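Local coordinates for protein aldo-keto reductase family 1, member B4 (Aldose reductase) (Schistosoma japonicum, PDB 4HBK) that probably reduces aldehydes, including aldose sugars, to the corresponding alcohols with NADPH as the hydride donor, at residues F107-W113 with D139-W145; V122-C126 with L181-V187; A212-I218 with L236-A242. All coordinates share one frame; numbering follows the deposited sequence.

The three contacts sample a (beta/alpha)8 barrel, from the strands of its core to the helices that surround them, and illustrate how this fold places active-site residues inside while helices cover the outside. Contact 1 contributes Lys-111, predicted to lower the pKa of the active-site tyrosine, and His-144, predicted to bind substrate, its side chain about 4 Å from that of Tyr-82, the presumed proton donor. Contact 2, its centre about 11 Å from that of contact 1, packs outer helices against it, with Tyr-141 OH 3.4 Å from Cys-126 CA. Contact 3 belongs to the same sheet as contact 1, and Gln-215 OE1 lies 3.3 Å from Lys-111 CE. Contacts 2 and 3 do not touch.

Contact 1: F107-W113 with D139-W145; sequences FITSKLW and DLYLIHW
Phe-107 receives Asp-139 on one face of its ring, with Asp-139 CB 3.6 Å from the ring centroid and almost exactly on the normal, while Phe-107 CE1 reaches Leu-140 CB. Ile-108 N donates to Asp-139 OD2 at 2.9 Å, an almost straight bond (165°) arriving on the anti side of the oxygen and well out of the carboxylate plane. Arg-103 holds the same oxygen in a salt bridge. At Thr-109, OG1 stands beside its own backbone N (chi1 -65°), 3.5 Å from Leu-140 CB. Ser-110 bonds through N to Leu-140 O and through O to Leu-142 N, the parallel pattern of a beta-alpha-beta unit whose connection is helix 119-133, in the (beta/alpha)8 barrel. The pair exemplifies the barrel's division of labour: Thr-109, Lys-111, Leu-140 and Leu-142 face the interior, Ser-110, Leu-112, Tyr-141 and Ile-143 the covering helices. Lys-111, predicted to lower the pKa of Tyr-82, lays CD over one face of His-144, a predicted substrate-binding residue, 3.8 Å from its ring centroid, before the bend at chi4 (63°) takes NZ to a salt bridge with Asp-77 and a hydrogen bond to Cys-78 O. Its carbonyl O accepts from two waters, one also bonded to His-144 ND1, the other to Tyr-141 OH. Leu-112 sets CD1 3.6 Å from Tyr-141 OH, and its O accepts from His-144 N. Trp-113 turns its six-membered ring edge-on to the other face of His-144 and brings CZ3 3.7 Å from Trp-145 CD1, while Leu-155 O takes its indole N-H.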
loop_
_atom_site.group_PDB
_atom_site.type_symbol
_atom_site.label_atom_id
_atom_site.label_comp_id
_atom_site.label_asym_id
_atom_site.label_seq_id
_atom_site.Cartn_x
_atom_site.Cartn_y
_atom_site.Cartn_z
ATOM N N PHE A 107 -11.516 6.431 -1.973
ATOM C CA PHE A 107 -10.573 5.646 -2.756
ATOM C C PHE A 107 -10.283 4.342 -2.017
ATOM O O PHE A 107 -9.732 4.360 -0.921
ATOM C CB PHE A 107 -9.284 6.443 -2.945
ATOM C CG PHE A 107 -8.368 5.888 -3.993
ATOM C CD1 PHE A 107 -7.607 4.757 -3.744
ATOM C CD2 PHE A 107 -8.242 6.520 -5.224
ATOM C CE1 PHE A 107 -6.736 4.255 -4.714
ATOM C CE2 PHE A 107 -7.381 6.026 -6.194
ATOM C CZ PHE A 107 -6.630 4.886 -5.942
ATOM N N ILE A 108 -10.649 3.212 -2.611
ATOM C CA ILE A 108 -10.481 1.916 -1.963
ATOM C C ILE A 108 -9.455 1.046 -2.686
ATOM O O ILE A 108 -9.604 0.741 -3.873
ATOM C CB ILE A 108 -11.795 1.135 -1.961
ATOM C CG1 ILE A 108 -12.916 1.975 -1.344
ATOM C CG2 ILE A 108 -11.613 -0.204 -1.254
ATOM C CD1 ILE A 108 -12.795 2.121 0.153
ATOM N N THR A 109 -8.433 0.621 -1.958
ATOM C CA THR A 109 -7.417 -0.261 -2.506
ATOM C C THR A 109 -7.511 -1.634 -1.880
ATOM O O THR A 109 -7.701 -1.766 -0.668
ATOM C CB THR A 109 -6.004 0.263 -2.216
ATOM O OG1 THR A 109 -5.805 1.510 -2.902
ATOM C CG2 THR A 109 -4.953 -0.752 -2.665
ATOM N N SER A 110 -7.390 -2.665 -2.706
ATOM C CA SER A 110 -7.161 -4.002 -2.184
ATOM C C SER A 110 -6.044 -4.660 -2.971
ATOM O O SER A 110 -5.511 -4.078 -3.919
ATOM C CB SER A 110 -8.416 -4.866 -2.209
ATOM O OG SER A 110 -8.154 -6.096 -1.542
ATOM N N LYS A 111 -5.680 -5.872 -2.575
ATOM C CA LYS A 111 -4.506 -6.504 -3.151
ATOM C C LYS A 111 -4.760 -7.980 -3.394
ATOM O O LYS A 111 -5.387 -8.670 -2.579
ATOM C CB LYS A 111 -3.295 -6.319 -2.236
ATOM C CG LYS A 111 -3.169 -4.930 -1.618
ATOM C CD LYS A 111 -1.803 -4.745 -0.947
ATOM C CE LYS A 111 -1.693 -3.407 -0.196
ATOM N NZ LYS A 111 -2.658 -3.256 0.940
ATOM N N LEU A 112 -4.270 -8.454 -4.530
ATOM C CA LEU A 112 -4.378 -9.848 -4.906
ATOM C C LEU A 112 -3.321 -10.644 -4.162
ATOM O O LEU A 112 -2.135 -10.333 -4.278
ATOM C CB LEU A 112 -4.144 -9.975 -6.416
ATOM C CG LEU A 112 -4.068 -11.401 -6.974
ATOM C CD1 LEU A 112 -5.420 -12.079 -6.834
ATOM C CD2 LEU A 112 -3.626 -11.379 -8.434
ATOM N N TRP A 113 -3.740 -11.674 -3.419
ATOM C CA TRP A 113 -2.804 -12.469 -2.627
ATOM C C TRP A 113 -2.076 -13.571 -3.406
ATOM O O TRP A 113 -2.623 -14.130 -4.358
ATOM C CB TRP A 113 -3.478 -13.068 -1.391
ATOM C CG TRP A 113 -2.510 -13.841 -0.560
ATOM C CD1 TRP A 113 -2.521 -15.183 -0.315
ATOM C CD2 TRP A 113 -1.342 -13.323 0.095
ATOM N NE1 TRP A 113 -1.451 -15.525 0.479
ATOM C CE2 TRP A 113 -0.710 -14.404 0.740
ATOM C CE3 TRP A 113 -0.781 -12.046 0.210
ATOM C CZ2 TRP A 113 0.462 -14.252 1.484
ATOM C CZ3 TRP A 113 0.374 -11.896 0.956
ATOM C CH2 TRP A 113 0.985 -12.993 1.580
ATOM N N ASP A 139 -11.002 0.994 -6.522
ATOM C CA ASP A 139 -10.259 2.061 -7.173
ATOM C C ASP A 139 -8.879 1.579 -7.605
ATOM O O ASP A 139 -8.374 1.988 -8.654
ATOM C CB ASP A 139 -10.149 3.279 -6.264
ATOM C CG ASP A 139 -11.489 3.938 -6.043
ATOM O OD1 ASP A 139 -11.877 4.759 -6.894
ATOM O OD2 ASP A 139 -12.158 3.616 -5.034
ATOM N N LEU A 140 -8.287 0.703 -6.800
ATOM C CA LEU A 140 -6.933 0.231 -7.056
ATOM C C LEU A 140 -6.779 -1.222 -6.579
ATOM O O LEU A 140 -7.249 -1.585 -5.495
ATOM C CB LEU A 140 -5.911 1.152 -6.358
ATOM C CG LEU A 140 -4.420 0.856 -6.570
ATOM C CD1 LEU A 140 -4.086 0.849 -8.051
ATOM C CD2 LEU A 140 -3.490 1.816 -5.781
ATOM N N TYR A 141 -6.127 -2.047 -7.398
ATOM C CA TYR A 141 -5.900 -3.451 -7.078
ATOM C C TYR A 141 -4.456 -3.776 -7.421
ATOM O O TYR A 141 -4.045 -3.672 -8.576
ATOM C CB TYR A 141 -6.846 -4.327 -7.901
ATOM C CG TYR A 141 -7.100 -5.735 -7.365
ATOM C CD1 TYR A 141 -7.304 -5.974 -6.002
ATOM C CD2 TYR A 141 -7.186 -6.818 -8.237
ATOM C CE1 TYR A 141 -7.563 -7.272 -5.525
ATOM C CE2 TYR A 141 -7.443 -8.102 -7.780
ATOM C CZ TYR A 141 -7.633 -8.333 -6.433
ATOM O OH TYR A 141 -7.888 -9.626 -6.017
ATOM N N LEU A 142 -3.689 -4.168 -6.408
ATOM C CA LEU A 142 -2.257 -4.385 -6.549
ATOM C C LEU A 142 -1.909 -5.857 -6.488
ATOM O O LEU A 142 -2.512 -6.613 -5.731
ATOM C CB LEU A 142 -1.511 -3.713 -5.396
ATOM C CG LEU A 142 -1.762 -2.233 -5.141
ATOM C CD1 LEU A 142 -0.856 -1.762 -4.012
ATOM C CD2 LEU A 142 -1.525 -1.431 -6.419
ATOM N N ILE A 143 -0.905 -6.266 -7.248
ATOM C CA ILE A 143 -0.302 -7.564 -6.985
ATOM C C ILE A 143 0.521 -7.459 -5.696
ATOM O O ILE A 143 1.457 -6.654 -5.606
ATOM C CB ILE A 143 0.571 -8.027 -8.151
ATOM C CG1 ILE A 143 -0.258 -8.049 -9.440
ATOM C CG2 ILE A 143 1.157 -9.409 -7.856
ATOM C CD1 ILE A 143 0.474 -8.633 -10.629
ATOM N N HIS A 144 0.166 -8.256 -4.688
ATOM C CA HIS A 144 0.716 -8.047 -3.338
ATOM C C HIS A 144 2.230 -8.273 -3.255
ATOM O O HIS A 144 2.928 -7.529 -2.566
ATOM C CB HIS A 144 -0.004 -8.929 -2.323
ATOM C CG HIS A 144 -0.035 -8.365 -0.939
ATOM N ND1 HIS A 144 -1.169 -8.398 -0.151
ATOM C CD2 HIS A 144 0.926 -7.773 -0.193
ATOM C CE1 HIS A 144 -0.901 -7.849 1.020
ATOM N NE2 HIS A 144 0.362 -7.465 1.024
ATOM N N TRP A 145 2.711 -9.304 -3.953
ATOM C CA TRP A 145 4.125 -9.698 -4.001
ATOM C C TRP A 145 4.405 -10.238 -5.398
ATOM O O TRP A 145 3.476 -10.644 -6.095
ATOM C CB TRP A 145 4.430 -10.804 -2.967
ATOM C CG TRP A 145 4.426 -10.332 -1.537
ATOM C CD1 TRP A 145 3.374 -10.349 -0.670
ATOM C CD2 TRP A 145 5.531 -9.770 -0.814
ATOM N NE1 TRP A 145 3.753 -9.828 0.552
ATOM C CE2 TRP A 145 5.073 -9.468 0.488
ATOM C CE3 TRP A 145 6.861 -9.498 -1.139
ATOM C CZ2 TRP A 145 5.895 -8.888 1.459
ATOM C CZ3 TRP A 145 7.677 -8.921 -0.174
ATOM C CH2 TRP A 145 7.190 -8.617 1.108
HETATM O O HOH W 1 -3.623 -9.686 -0.201
HETATM O O HOH W 2 -7.853 -9.698 -3.339
#

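Contact 2: V122-C126 with L181-V187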
loop_
_atom_site.group_PDB
_atom_site.type_symbol
_atom_site.label_atom_id
_atom_site.label_comp_id
_atom_site.label_asym_id
_atom_site.label_seq_id
_atom_site.Cartn_x
_atom_site.Cartn_y
_atom_site.Cartn_z
ATOM N N VAL A 122 -7.365 -15.339 -10.646
ATOM C CA VAL A 122 -7.378 -13.899 -10.397
ATOM C C VAL A 122 -8.795 -13.306 -10.297
ATOM O O VAL A 122 -9.098 -12.581 -9.360
ATOM C CB VAL A 122 -6.570 -13.143 -11.456
ATOM C CG1 VAL A 122 -6.675 -11.648 -11.228
ATOM C CG2 VAL A 122 -5.110 -13.590 -11.437
ATOM N N ARG A 123 -9.663 -13.637 -11.246
ATOM C CA ARG A 123 -11.012 -13.064 -11.292
ATOM C C ARG A 123 -11.810 -13.348 -10.027
ATOM O O ARG A 123 -12.410 -12.439 -9.431
ATOM C CB ARG A 123 -11.776 -13.589 -12.515
ATOM C CG ARG A 123 -13.290 -13.313 -12.501
ATOM C CD ARG A 123 -13.587 -11.837 -12.602
ATOM N NE ARG A 123 -12.890 -11.259 -13.743
ATOM C CZ ARG A 123 -13.486 -10.825 -14.847
ATOM N NH1 ARG A 123 -14.810 -10.887 -14.956
ATOM N NH2 ARG A 123 -12.756 -10.317 -15.835
ATOM N N LYS A 124 -11.825 -14.608 -9.617
ATOM C CA LYS A 124 -12.601 -14.992 -8.446
ATOM C C LYS A 124 -12.070 -14.334 -7.183
ATOM O O LYS A 124 -12.841 -13.970 -6.306
ATOM C CB LYS A 124 -12.649 -16.520 -8.293
ATOM C CG LYS A 124 -13.437 -17.210 -9.409
ATOM C CD LYS A 124 -13.654 -18.702 -9.142
ATOM C CE LYS A 124 -14.539 -19.339 -10.219
ATOM N NZ LYS A 124 -15.937 -18.794 -10.227
ATOM N N ALA A 125 -10.751 -14.176 -7.086
ATOM C CA ALA A 125 -10.173 -13.553 -5.900
ATOM C C ALA A 125 -10.630 -12.102 -5.812
ATOM O O ALA A 125 -10.974 -11.617 -4.743
ATOM C CB ALA A 125 -8.657 -13.639 -5.931
ATOM N N CYS A 126 -10.628 -11.409 -6.946
ATOM C CA CYS A 126 -11.086 -10.026 -6.967
ATOM C C CYS A 126 -12.565 -9.954 -6.594
ATOM O O CYS A 126 -12.971 -9.126 -5.782
ATOM C CB CYS A 126 -10.861 -9.393 -8.338
ATOM S SG CYS A 126 -11.230 -7.612 -8.379
ATOM N N LEU A 181 -9.671 -7.053 -15.507
ATOM C CA LEU A 181 -10.476 -6.472 -14.439
ATOM C C LEU A 181 -10.768 -5.010 -14.752
ATOM O O LEU A 181 -11.854 -4.497 -14.449
ATOM C CB LEU A 181 -9.761 -6.596 -13.089
ATOM C CG LEU A 181 -9.508 -8.022 -12.590
ATOM C CD1 LEU A 181 -8.628 -8.030 -11.347
ATOM C CD2 LEU A 181 -10.829 -8.762 -12.328
ATOM N N VAL A 182 -9.793 -4.335 -15.350
ATOM C CA VAL A 182 -9.988 -2.950 -15.753
ATOM C C VAL A 182 -10.974 -2.888 -16.937
ATOM O O VAL A 182 -11.914 -2.092 -16.925
ATOM C CB VAL A 182 -8.650 -2.279 -16.150
ATOM C CG1 VAL A 182 -8.897 -0.887 -16.743
ATOM C CG2 VAL A 182 -7.728 -2.186 -14.955
ATOM N N ASP A 183 -10.752 -3.731 -17.949
ATOM C CA ASP A 183 -11.658 -3.818 -19.095
ATOM C C ASP A 183 -13.118 -3.953 -18.655
ATOM O O ASP A 183 -14.010 -3.333 -19.230
ATOM C CB ASP A 183 -11.302 -5.010 -19.994
ATOM C CG ASP A 183 -9.937 -4.870 -20.677
ATOM O OD1 ASP A 183 -9.377 -3.756 -20.738
ATOM O OD2 ASP A 183 -9.420 -5.896 -21.169
ATOM N N GLU A 184 -13.348 -4.769 -17.633
ATOM C CA GLU A 184 -14.690 -5.125 -17.190
ATOM C C GLU A 184 -15.293 -4.138 -16.198
ATOM O O GLU A 184 -16.443 -4.288 -15.804
ATOM C CB GLU A 184 -14.661 -6.498 -16.523
ATOM C CG GLU A 184 -14.152 -7.609 -17.411
ATOM C CD GLU A 184 -15.270 -8.465 -17.953
ATOM O OE1 GLU A 184 -15.858 -8.085 -18.986
ATOM O OE2 GLU A 184 -15.561 -9.515 -17.338
ATOM N N GLY A 185 -14.519 -3.149 -15.767
ATOM C CA GLY A 185 -15.026 -2.185 -14.804
ATOM C C GLY A 185 -15.004 -2.613 -13.337
ATOM O O GLY A 185 -15.451 -1.864 -12.465
ATOM N N LEU A 186 -14.486 -3.804 -13.050
ATOM C CA LEU A 186 -14.370 -4.266 -11.671
ATOM C C LEU A 186 -13.289 -3.499 -10.907
ATOM O O LEU A 186 -13.353 -3.354 -9.682
ATOM C CB LEU A 186 -14.095 -5.772 -11.627
ATOM C CG LEU A 186 -15.189 -6.666 -12.207
ATOM C CD1 LEU A 186 -14.695 -8.086 -12.367
ATOM C CD2 LEU A 186 -16.416 -6.637 -11.318
ATOM N N VAL A 187 -12.302 -3.003 -11.638
ATOM C CA VAL A 187 -11.202 -2.250 -11.048
ATOM C C VAL A 187 -10.882 -1.032 -11.918
ATOM O O VAL A 187 -10.864 -1.146 -13.134
ATOM C CB VAL A 187 -9.959 -3.154 -10.921
ATOM C CG1 VAL A 187 -8.730 -2.340 -10.650
ATOM C CG2 VAL A 187 -10.171 -4.211 -9.821
#
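Arg-123 and Glu-184 lie roughly perpendicular to each other and close a salt bridge between helix 119-133 and the chain at the end of helix 171-183, on the outside of the barrel. Glu-184 OE2 lies in the guanidinium plane and takes the NH1 hydrogen of Arg-123 through its anti lone pair, 2.8 Å from that nitrogen and with an N-H...O angle of 159°. A second, weak bond comes to the same oxygen from Arg-123 NH2, so one carboxylate oxygen is gripped by both terminal nitrogens; the two planes are nonetheless turned 42° apart rather than laid flat together. The arginine reaches this position by folding at chi2 and chi3, and the folded chain runs antiparallel alongside Leu-181, with NE of Arg-123 3.5 Å from CD2 of Leu-181. Leu-186 comes in nearly square to the arginine and puts its CD1 over one face of the guanidinium, toward the rim and 3.8 Å from NH1.

Deeper in, the contact turns apolar. With its sulfur trans to the backbone N (chi1 -173°), Cys-126 sets SG 3.8 Å from Val-187 CG2 and 4.0 Å from Leu-181 CD1, and Val-122 CG1 approaches that same leucine methyl. Tyr-141 of strand 138-143 packs beneath Cys-126, Leu-181 and Val-187. Helix 171-183 ends in a Schellman motif, in which Gly-185 has a positive phi, and beyond it Leu-186 and Val-187 direct their side chains toward helix 119-133. The chemistry is thus layered, a charged pair at the accessible margin over a sulfur and aliphatic interior, with Leu-186 covering part of one guanidinium face where the two layers meet.

Contact 3: A212-I218 with L236-A242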
loop_
_atom_site.group_PDB
_atom_site.type_symbol
_atom_site.label_atom_id
_atom_site.label_comp_id
_atom_site.label_asym_id
_atom_site.label_seq_id
_atom_site.Cartn_x
_atom_site.Cartn_y
_atom_site.Cartn_z
ATOM N N ALA A 212 -0.459 1.747 -12.384
ATOM C CA ALA A 212 -0.669 3.138 -11.993
ATOM C C ALA A 212 0.033 3.464 -10.684
ATOM O O ALA A 212 0.250 4.636 -10.350
ATOM C CB ALA A 212 -2.162 3.425 -11.847
ATOM N N ASN A 213 0.382 2.431 -9.926
ATOM C CA ASN A 213 0.889 2.652 -8.584
ATOM C C ASN A 213 1.804 1.524 -8.121
ATOM O O ASN A 213 1.610 0.363 -8.488
ATOM C CB ASN A 213 -0.289 2.838 -7.621
ATOM C CG ASN A 213 0.139 2.954 -6.177
ATOM O OD1 ASN A 213 0.035 1.989 -5.417
ATOM N ND2 ASN A 213 0.609 4.138 -5.778
ATOM N N LEU A 214 2.816 1.882 -7.335
ATOM C CA LEU A 214 3.720 0.913 -6.734
ATOM C C LEU A 214 3.676 1.184 -5.238
ATOM O O LEU A 214 3.815 2.341 -4.818
ATOM C CB LEU A 214 5.149 1.116 -7.255
ATOM C CG LEU A 214 6.268 0.328 -6.562
ATOM C CD1 LEU A 214 6.167 -1.166 -6.858
ATOM C CD2 LEU A 214 7.656 0.861 -6.937
ATOM N N GLN A 215 3.449 0.140 -4.445
ATOM C CA GLN A 215 3.437 0.276 -2.992
ATOM C C GLN A 215 4.614 -0.511 -2.442
ATOM O O GLN A 215 4.763 -1.690 -2.740
ATOM C CB GLN A 215 2.110 -0.221 -2.375
ATOM C CG GLN A 215 2.056 -0.076 -0.839
ATOM C CD GLN A 215 0.703 -0.459 -0.210
ATOM O OE1 GLN A 215 0.658 -1.253 0.727
ATOM N NE2 GLN A 215 -0.391 0.124 -0.709
ATOM N N ILE A 216 5.449 0.147 -1.653
ATOM C CA ILE A 216 6.678 -0.447 -1.144
ATOM C C ILE A 216 6.966 0.161 0.215
ATOM O O ILE A 216 6.400 1.202 0.559
ATOM C CB ILE A 216 7.875 -0.127 -2.062
ATOM C CG1 ILE A 216 7.821 1.348 -2.512
ATOM C CG2 ILE A 216 7.903 -1.075 -3.256
ATOM C CD1 ILE A 216 9.011 1.795 -3.377
ATOM N N GLU A 217 7.858 -0.472 0.977
ATOM C CA GLU A 217 8.292 0.070 2.259
ATOM C C GLU A 217 9.125 1.326 2.063
ATOM O O GLU A 217 10.159 1.306 1.389
ATOM C CB GLU A 217 9.095 -0.965 3.050
ATOM C CG GLU A 217 9.837 -0.397 4.259
ATOM C CD GLU A 217 10.636 -1.467 4.996
ATOM O OE1 GLU A 217 10.566 -2.656 4.602
ATOM O OE2 GLU A 217 11.333 -1.119 5.969
ATOM N N ILE A 218 8.667 2.420 2.660
ATOM C CA ILE A 218 9.387 3.685 2.597
ATOM C C ILE A 218 9.203 4.465 3.907
ATOM O O ILE A 218 8.072 4.677 4.383
ATOM C CB ILE A 218 8.918 4.561 1.407
ATOM C CG1 ILE A 218 8.769 3.733 0.132
ATOM C CG2 ILE A 218 9.888 5.721 1.166
ATOM C CD1 ILE A 218 8.214 4.556 -1.036
ATOM N N LEU A 236 4.828 6.004 -12.705
ATOM C CA LEU A 236 4.044 5.394 -11.632
ATOM C C LEU A 236 3.938 6.374 -10.479
ATOM O O LEU A 236 4.839 7.183 -10.274
ATOM C CB LEU A 236 4.729 4.145 -11.099
ATOM C CG LEU A 236 5.047 3.009 -12.059
ATOM C CD1 LEU A 236 4.924 1.688 -11.317
ATOM C CD2 LEU A 236 4.122 3.053 -13.263
ATOM N N THR A 237 2.857 6.291 -9.710
ATOM C CA THR A 237 2.837 6.940 -8.406
ATOM C C THR A 237 3.325 5.906 -7.408
ATOM O O THR A 237 3.268 4.698 -7.674
ATOM C CB THR A 237 1.446 7.385 -7.997
ATOM O OG1 THR A 237 0.615 6.229 -7.818
ATOM C CG2 THR A 237 0.844 8.333 -9.048
ATOM N N VAL A 238 3.796 6.371 -6.259
ATOM C CA VAL A 238 4.418 5.479 -5.301
ATOM C C VAL A 238 3.825 5.675 -3.927
ATOM O O VAL A 238 3.707 6.796 -3.448
ATOM C CB VAL A 238 5.935 5.707 -5.229
ATOM C CG1 VAL A 238 6.571 4.717 -4.263
ATOM C CG2 VAL A 238 6.558 5.566 -6.623
ATOM N N THR A 239 3.464 4.571 -3.290
ATOM C CA THR A 239 2.867 4.614 -1.972
ATOM C C THR A 239 3.848 4.038 -0.979
ATOM O O THR A 239 4.462 2.993 -1.223
ATOM C CB THR A 239 1.566 3.798 -1.931
ATOM O OG1 THR A 239 0.585 4.427 -2.767
ATOM C CG2 THR A 239 1.029 3.685 -0.495
ATOM N N ALA A 240 4.001 4.729 0.144
ATOM C CA ALA A 240 4.895 4.269 1.185
ATOM C C ALA A 240 4.094 3.468 2.174
ATOM O O ALA A 240 3.184 3.991 2.800
ATOM C CB ALA A 240 5.536 5.445 1.882
ATOM N N TYR A 241 4.418 2.193 2.324
ATOM C CA TYR A 241 3.837 1.478 3.432
ATOM C C TYR A 241 4.810 1.446 4.611
ATOM O O TYR A 241 6.008 1.709 4.450
ATOM C CB TYR A 241 3.285 0.107 3.025
ATOM C CG TYR A 241 4.257 -1.038 2.835
ATOM C CD1 TYR A 241 4.897 -1.638 3.917
ATOM C CD2 TYR A 241 4.452 -1.588 1.573
ATOM C CE1 TYR A 241 5.765 -2.729 3.731
ATOM C CE2 TYR A 241 5.302 -2.668 1.375
ATOM C CZ TYR A 241 5.954 -3.235 2.446
ATOM O OH TYR A 241 6.785 -4.304 2.211
ATOM N N ALA A 242 4.279 1.157 5.794
ATOM C CA ALA A 242 5.052 1.272 7.029
ATOM C C ALA A 242 5.788 2.609 7.072
ATOM O O ALA A 242 6.997 2.641 7.313
ATOM C CB ALA A 242 6.039 0.119 7.148
HETATM O O HOH W 3 -1.108 2.312 -2.948
#
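Asn-213 binds two threonines at once in the buried, tightly packed part of this parallel strand pair, whose backbones are joined by bonds such as Thr-239 N to Leu-214 O. Its ND2 donates to Thr-237 OG1 (2.9 Å, in the amide plane) and to Thr-239 OG1 (3.0 Å, slightly tilted from it). Thr-237 OG1 sits between its backbone N and carbonyl carbon (chi1 65°), where it can accept from the amide and donate to Ala-212 O, an oxygen that also takes Thr-237 N. A water joins Asn-213 OD1, Gln-215 NE2 and Thr-239 OG1. On the apolar face Ile-218 CB lies 3.5 Å from Ala-240 CB.

Tyr-241 and Ala-242, by contrast, are partly exposed, yet the tyrosine ring still packs closely, one face over Glu-217 N and Gln-215 CG at its edge; its OH hydrogen-bonds to Asn-194 OD1. Gln-215 NE2 hydrogen-bonds Asp-77 OD1, the salt-bridge partner of Lys-111, which puts Gln-215 in the second shell of the predicted active site.

Leu-214, Ile-216, Ile-218 and Val-238 pack against helix 225-233, the connection of this beta-alpha-beta unit, whereas strand 213-217 lies between strands 187-193 and 237-241, with 287-288 beyond.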